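Local coordinates for DNA polymerase III, beta subunit (Eubacterium rectale, PDB 3T0P) that probably tethers DNA polymerase and other proteins to DNA as a ring-shaped sliding clamp, a head-to-tail homodimer that confers processivity, at the interface of chains A and B. Residues are numbered along the deposited sequence; one frame, centred on the assembly and turned at random. Chains: chain A/B, DNA polymerase III, beta subunit.

Contact 1: the interface of chains A and B. Residues chain A 273, 276, 300; chain B 74, 78, 107-108.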
# COMPACT_ATOMS: atom_id res chain seq x y z
N LEU A 273 -19.15 -1.66 9.09
CA LEU A 273 -18.31 -2.65 9.76
C LEU A 273 -19.16 -3.91 10.15
O LEU A 273 -18.61 -4.99 10.33
CB LEU A 273 -17.58 -2.05 10.98
CG LEU A 273 -18.37 -1.76 12.29
CD1 LEU A 273 -18.46 -2.99 13.18
CD2 LEU A 273 -17.73 -0.62 13.06
N LYS A 276 -20.17 -7.95 6.40
CA LYS A 276 -18.93 -8.54 5.86
C LYS A 276 -19.19 -9.61 4.81
O LYS A 276 -20.15 -10.38 4.94
CB LYS A 276 -18.07 -9.15 6.99
CG LYS A 276 -17.76 -8.24 8.18
CD LYS A 276 -16.67 -7.20 7.95
CE LYS A 276 -16.09 -6.78 9.28
NZ LYS A 276 -15.73 -5.34 9.30
N ILE A 300 -23.34 -10.33 13.06
CA ILE A 300 -22.29 -9.75 13.92
C ILE A 300 -22.91 -8.94 15.07
O ILE A 300 -22.40 -9.00 16.19
CB ILE A 300 -21.31 -8.90 13.09
CG1 ILE A 300 -20.56 -9.78 12.08
CG2 ILE A 300 -20.32 -8.19 14.00
CD1 ILE A 300 -19.90 -9.04 10.97
N ILE B 74 -13.85 -7.00 15.03
CA ILE B 74 -15.04 -6.17 15.22
C ILE B 74 -14.79 -5.06 16.26
O ILE B 74 -15.11 -3.91 15.99
CB ILE B 74 -16.30 -7.02 15.57
CG1 ILE B 74 -16.57 -8.12 14.51
CG2 ILE B 74 -17.54 -6.14 15.79
CD1 ILE B 74 -16.51 -7.69 12.94
N ILE B 78 -14.81 -1.08 15.49
CA ILE B 78 -15.79 -0.24 16.19
C ILE B 78 -15.07 0.96 16.80
O ILE B 78 -15.44 2.09 16.49
CB ILE B 78 -16.61 -1.02 17.26
CG1 ILE B 78 -17.58 -2.02 16.59
CG2 ILE B 78 -17.37 -0.07 18.20
CD1 ILE B 78 -18.36 -2.93 17.54
N ASN B 107 -24.47 -2.96 19.39
CA ASN B 107 -24.80 -4.13 20.20
C ASN B 107 -24.10 -5.31 19.57
O ASN B 107 -24.28 -5.56 18.37
CB ASN B 107 -26.30 -4.35 20.33
CG ASN B 107 -27.02 -3.18 20.95
OD1 ASN B 107 -27.15 -3.09 22.17
ND2 ASN B 107 -27.43 -2.23 20.12
N ILE B 108 -23.19 -5.95 20.33
CA ILE B 108 -22.45 -7.12 19.88
C ILE B 108 -22.52 -8.17 20.99
O ILE B 108 -23.08 -7.90 22.05
CB ILE B 108 -20.98 -6.83 19.41
CG1 ILE B 108 -20.12 -6.19 20.53
CG2 ILE B 108 -20.97 -6.02 18.09
CD1 ILE B 108 -18.67 -6.05 20.21
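The loop that follows helix 261-272 of chain A, together with A:Ile300 just ahead of strand 301-308, meets helix 72-81 of chain B, with strand 104-109 of chain B at the margin. The contact across the chains is apolar, and B:Ile74 lies at its middle. Both branches of this isoleucine are engaged: B:Ile74 CG1 lies 3.8 Å from A:Ile300 CG2, and the B:Ile74 CG2 methyl touches the same A:Ile300 methyl at 3.9 Å. A bent second torsion (chi2 -46°) turns the delta methyl of B:Ile74 toward A:Lys276, B:Ile74 CD1 meeting A:Lys276 CE at 3.8 Å; the two side chains run alongside in opposite directions, so the lysine contributes its aliphatic stem here. Its ammonium group is held within its own chain, where A:Lys276 NZ donates to A:Leu273 O at 3.1 Å, in the carbonyl plane and on a lone pair (118° at the oxygen). One turn beyond B:Ile74 in helix 72-81, B:Ile78 is straddled by A:Leu273, the two side chains crossing at about a right angle. A:Leu273 CD1 rests 3.7 Å from B:Ile78 CG1, while A:Leu273 CD2 packs against the helix backbone, 3.7 Å from B:Ile78 CA. At the margin, B:Ile108 CG2 lies 3.8 Å from the carbonyl oxygen A:Ile300 O, and B:Ile108 buries little surface here. The patch sits where the C-terminal domain of one subunit abuts the N-terminal domain of the other, between the helices lining the ring's central channel and its outer sheets.

Contact 2: the interface of chains A and B. Residues chain A 274, 300-303; chain B 105-108.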
# COMPACT_ATOMS: atom_id res chain seq x y z
N LEU A 274 -20.49 -3.77 10.28
CA LEU A 274 -21.34 -4.89 10.66
C LEU A 274 -21.72 -5.80 9.46
O LEU A 274 -22.23 -6.89 9.68
CB LEU A 274 -22.61 -4.40 11.36
CG LEU A 274 -22.39 -3.80 12.74
CD1 LEU A 274 -23.64 -3.17 13.24
CD2 LEU A 274 -21.93 -4.86 13.75
N ILE A 300 -23.34 -10.33 13.06
CA ILE A 300 -22.29 -9.75 13.92
C ILE A 300 -22.91 -8.94 15.07
O ILE A 300 -22.40 -9.00 16.19
CB ILE A 300 -21.31 -8.90 13.09
CG1 ILE A 300 -20.56 -9.78 12.08
CG2 ILE A 300 -20.32 -8.19 14.00
CD1 ILE A 300 -19.90 -9.04 10.97
N GLY A 301 -23.99 -8.21 14.79
CA GLY A 301 -24.69 -7.39 15.78
C GLY A 301 -25.49 -6.26 15.17
O GLY A 301 -25.82 -6.29 13.98
N SER A 302 -25.82 -5.26 15.95
CA SER A 302 -26.60 -4.15 15.43
C SER A 302 -26.00 -2.78 15.81
O SER A 302 -25.16 -2.66 16.70
CB SER A 302 -28.05 -4.24 15.92
OG SER A 302 -28.10 -4.13 17.34
N MSE A 303 -26.47 -1.76 15.14
CA MSE A 303 -26.08 -0.39 15.39
C MSE A 303 -27.29 0.50 15.39
O MSE A 303 -28.19 0.31 14.57
CB MSE A 303 -25.07 0.09 14.34
CG MSE A 303 -24.45 1.42 14.71
SE MSE A 303 -23.80 2.48 13.23
CE MSE A 303 -23.05 3.71 14.37
N LYS B 105 -24.45 3.80 19.03
CA LYS B 105 -24.54 2.64 19.89
C LYS B 105 -24.39 1.35 19.08
O LYS B 105 -25.03 1.20 18.04
CB LYS B 105 -25.93 2.70 20.58
CG LYS B 105 -26.15 1.77 21.73
CD LYS B 105 -27.52 2.04 22.36
CE LYS B 105 -28.52 0.92 22.19
NZ LYS B 105 -29.08 0.85 20.81
N PHE B 106 -23.53 0.43 19.54
CA PHE B 106 -23.30 -0.87 18.92
C PHE B 106 -23.70 -1.97 19.86
O PHE B 106 -23.30 -1.94 21.02
CB PHE B 106 -21.83 -1.08 18.52
CG PHE B 106 -21.43 -0.36 17.26
CD1 PHE B 106 -21.60 -0.97 16.02
CD2 PHE B 106 -20.91 0.93 17.31
CE1 PHE B 106 -21.25 -0.30 14.86
CE2 PHE B 106 -20.56 1.60 16.15
CZ PHE B 106 -20.71 0.97 14.93
N ASN B 107 -24.47 -2.96 19.39
CA ASN B 107 -24.80 -4.13 20.20
C ASN B 107 -24.10 -5.31 19.57
O ASN B 107 -24.28 -5.56 18.37
CB ASN B 107 -26.30 -4.35 20.33
CG ASN B 107 -27.02 -3.18 20.95
OD1 ASN B 107 -27.15 -3.09 22.17
ND2 ASN B 107 -27.43 -2.23 20.12
N ILE B 108 -23.19 -5.95 20.33
CA ILE B 108 -22.45 -7.12 19.88
C ILE B 108 -22.52 -8.17 20.99
O ILE B 108 -23.08 -7.90 22.05
CB ILE B 108 -20.98 -6.83 19.41
CG1 ILE B 108 -20.12 -6.19 20.53
CG2 ILE B 108 -20.97 -6.02 18.09
CD1 ILE B 108 -18.67 -6.05 20.21
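With CG anti to the backbone N (chi1 -169°) and an extended chain beyond it, the selenomethionine A:Met303 brings its CG over one face of B:Phe106, whose ring is turned by its second torsion (chi2 -87°) to present that face. A:Met303 CG stands 3.6 Å above the plane of the B:Phe106 ring, displaced toward the rim, in a CH-pi contact. Beyond CG the chain skirts the rim of the ring, with A:Met303 CE 3.7 Å from B:Phe106 CZ. A:Leu274 adds a lighter touch, A:Leu274 CD1 lying 4.1 Å from B:Phe106 CE1. An alanine in place of B:Phe106 would probably leave A:Met303 CG without the ring face beneath it and open a gap beside A:Leu274. This packing accompanies an antiparallel pairing of strand 301-308 of chain A with strand 104-109 of chain B, which joins the sheets of the two subunits across the dimer boundary. A:Ser302 and B:Asn107 form its reciprocal pair: A:Ser302 N donates to B:Asn107 O at 2.9 Å, and B:Asn107 N returns a nearly straight bond (169° at H) to A:Ser302 O at 2.8 Å. Bridges at A:Gly301 with B:Ile108 and A:Met303 with B:Phe106 extend the register on either side. Beside the backbone ladder, the amide B:Asn107 ND2 makes a weak hydrogen bond to the hydroxyl A:Ser302 OG, 3.4 Å long.

Contact 3: the interface of chains A and B. Residues chain A 272-273, 276; chain B 74, 77, 81.
A:Leu273 packs against the aliphatic stem of B:Glu77, A:Leu273 CB lying 3.8 Å from B:Glu77 CG, and this forms the apolar centre together with the flank supplied by B:Ile74. Farther along the leucine, A:Leu273 CD2 rests 3.8 Å from the backbone carbonyl B:Glu77 O, so the side chain covers both the stem of the glutamate and its helix backbone. B:Glu77 has CG anti to the backbone N (chi1 -153°) and an extended chain, which carries its carboxylate past A:Leu273 CB to the polar rim. There it meets A:Lys276 tip to tip: B:Glu77 OE2 and A:Lys276 NZ form a salt bridge at 3.0 Å. The same nitrogen also bonds to the A:Leu273 carbonyl, so it is gripped by oxygens of both chains. B:Lys81, about one helical turn onward in helix 72-81, makes a longer salt bridge within chain B to the same oxygen, B:Lys81 NZ 3.7 Å from B:Glu77 OE2. The carboxylate thus lies between two lysines, A:Lys276 NZ and B:Lys81 NZ being 6.4 Å apart, and it probably eases the repulsion between them. At the outer edge, B:Lys81 crosses A:Thr272 at about a right angle, with B:Lys81 NZ 3.9 Å from the hydroxyl A:Thr272 OG1.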
# COMPACT_ATOMS: atom_id res chain seq x y z
N THR A 272 -21.19 0.07 8.15
CA THR A 272 -20.63 -0.92 7.23
C THR A 272 -19.75 -1.97 7.91
O THR A 272 -19.66 -3.08 7.40
CB THR A 272 -19.89 -0.30 6.07
OG1 THR A 272 -18.78 0.45 6.55
CG2 THR A 272 -20.80 0.56 5.22
N LEU A 273 -19.15 -1.66 9.09
CA LEU A 273 -18.31 -2.65 9.76
C LEU A 273 -19.16 -3.91 10.15
O LEU A 273 -18.61 -4.99 10.33
CB LEU A 273 -17.58 -2.05 10.98
CG LEU A 273 -18.37 -1.76 12.29
CD1 LEU A 273 -18.46 -2.99 13.18
CD2 LEU A 273 -17.73 -0.62 13.06
N LYS A 276 -20.17 -7.95 6.40
CA LYS A 276 -18.93 -8.54 5.86
C LYS A 276 -19.19 -9.61 4.81
O LYS A 276 -20.15 -10.38 4.94
CB LYS A 276 -18.07 -9.15 6.99
CG LYS A 276 -17.76 -8.24 8.18
CD LYS A 276 -16.67 -7.20 7.95
CE LYS A 276 -16.09 -6.78 9.28
NZ LYS A 276 -15.73 -5.34 9.30
N ILE B 74 -13.85 -7.00 15.03
CA ILE B 74 -15.04 -6.17 15.22
C ILE B 74 -14.79 -5.06 16.26
O ILE B 74 -15.11 -3.91 15.99
CB ILE B 74 -16.30 -7.02 15.57
CG1 ILE B 74 -16.57 -8.12 14.51
CG2 ILE B 74 -17.54 -6.14 15.79
CD1 ILE B 74 -16.51 -7.69 12.94
N GLU B 77 -12.40 -2.32 14.84
CA GLU B 77 -13.07 -1.55 13.79
C GLU B 77 -14.12 -0.62 14.42
O GLU B 77 -14.23 0.52 14.01
CB GLU B 77 -13.68 -2.47 12.74
CG GLU B 77 -13.80 -1.83 11.37
CD GLU B 77 -13.78 -2.78 10.19
OE1 GLU B 77 -12.94 -3.71 10.19
OE2 GLU B 77 -14.56 -2.55 9.23
N LYS B 81 -13.70 3.58 14.33
CA LYS B 81 -14.74 4.34 13.63
C LYS B 81 -15.68 5.13 14.55
O LYS B 81 -16.46 5.92 14.05
CB LYS B 81 -15.52 3.41 12.70
CG LYS B 81 -14.64 2.94 11.55
CD LYS B 81 -15.44 2.28 10.45
CE LYS B 81 -14.61 1.96 9.24
NZ LYS B 81 -15.33 1.00 8.37

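Measured between the centres of their C-alpha atoms, contact 1 lies about 5 Å from contact 2 and about 5 Å from contact 3, while contacts 2 and 3 are about 9 Å apart. Contact 1 therefore bridges the other two: it shares A:Ile300, B:Asn107 and B:Ile108 with contact 2, and A:Leu273, A:Lys276 and B:Ile74 with contact 3. The series runs from paired strands through an apolar middle to a charged rim between helix 72-81 of chain B and the loop after helix 261-272 of chain A. Two-fold symmetry repeats it with the chains exchanged, so both junctions of the head-to-tail ring are closed alike.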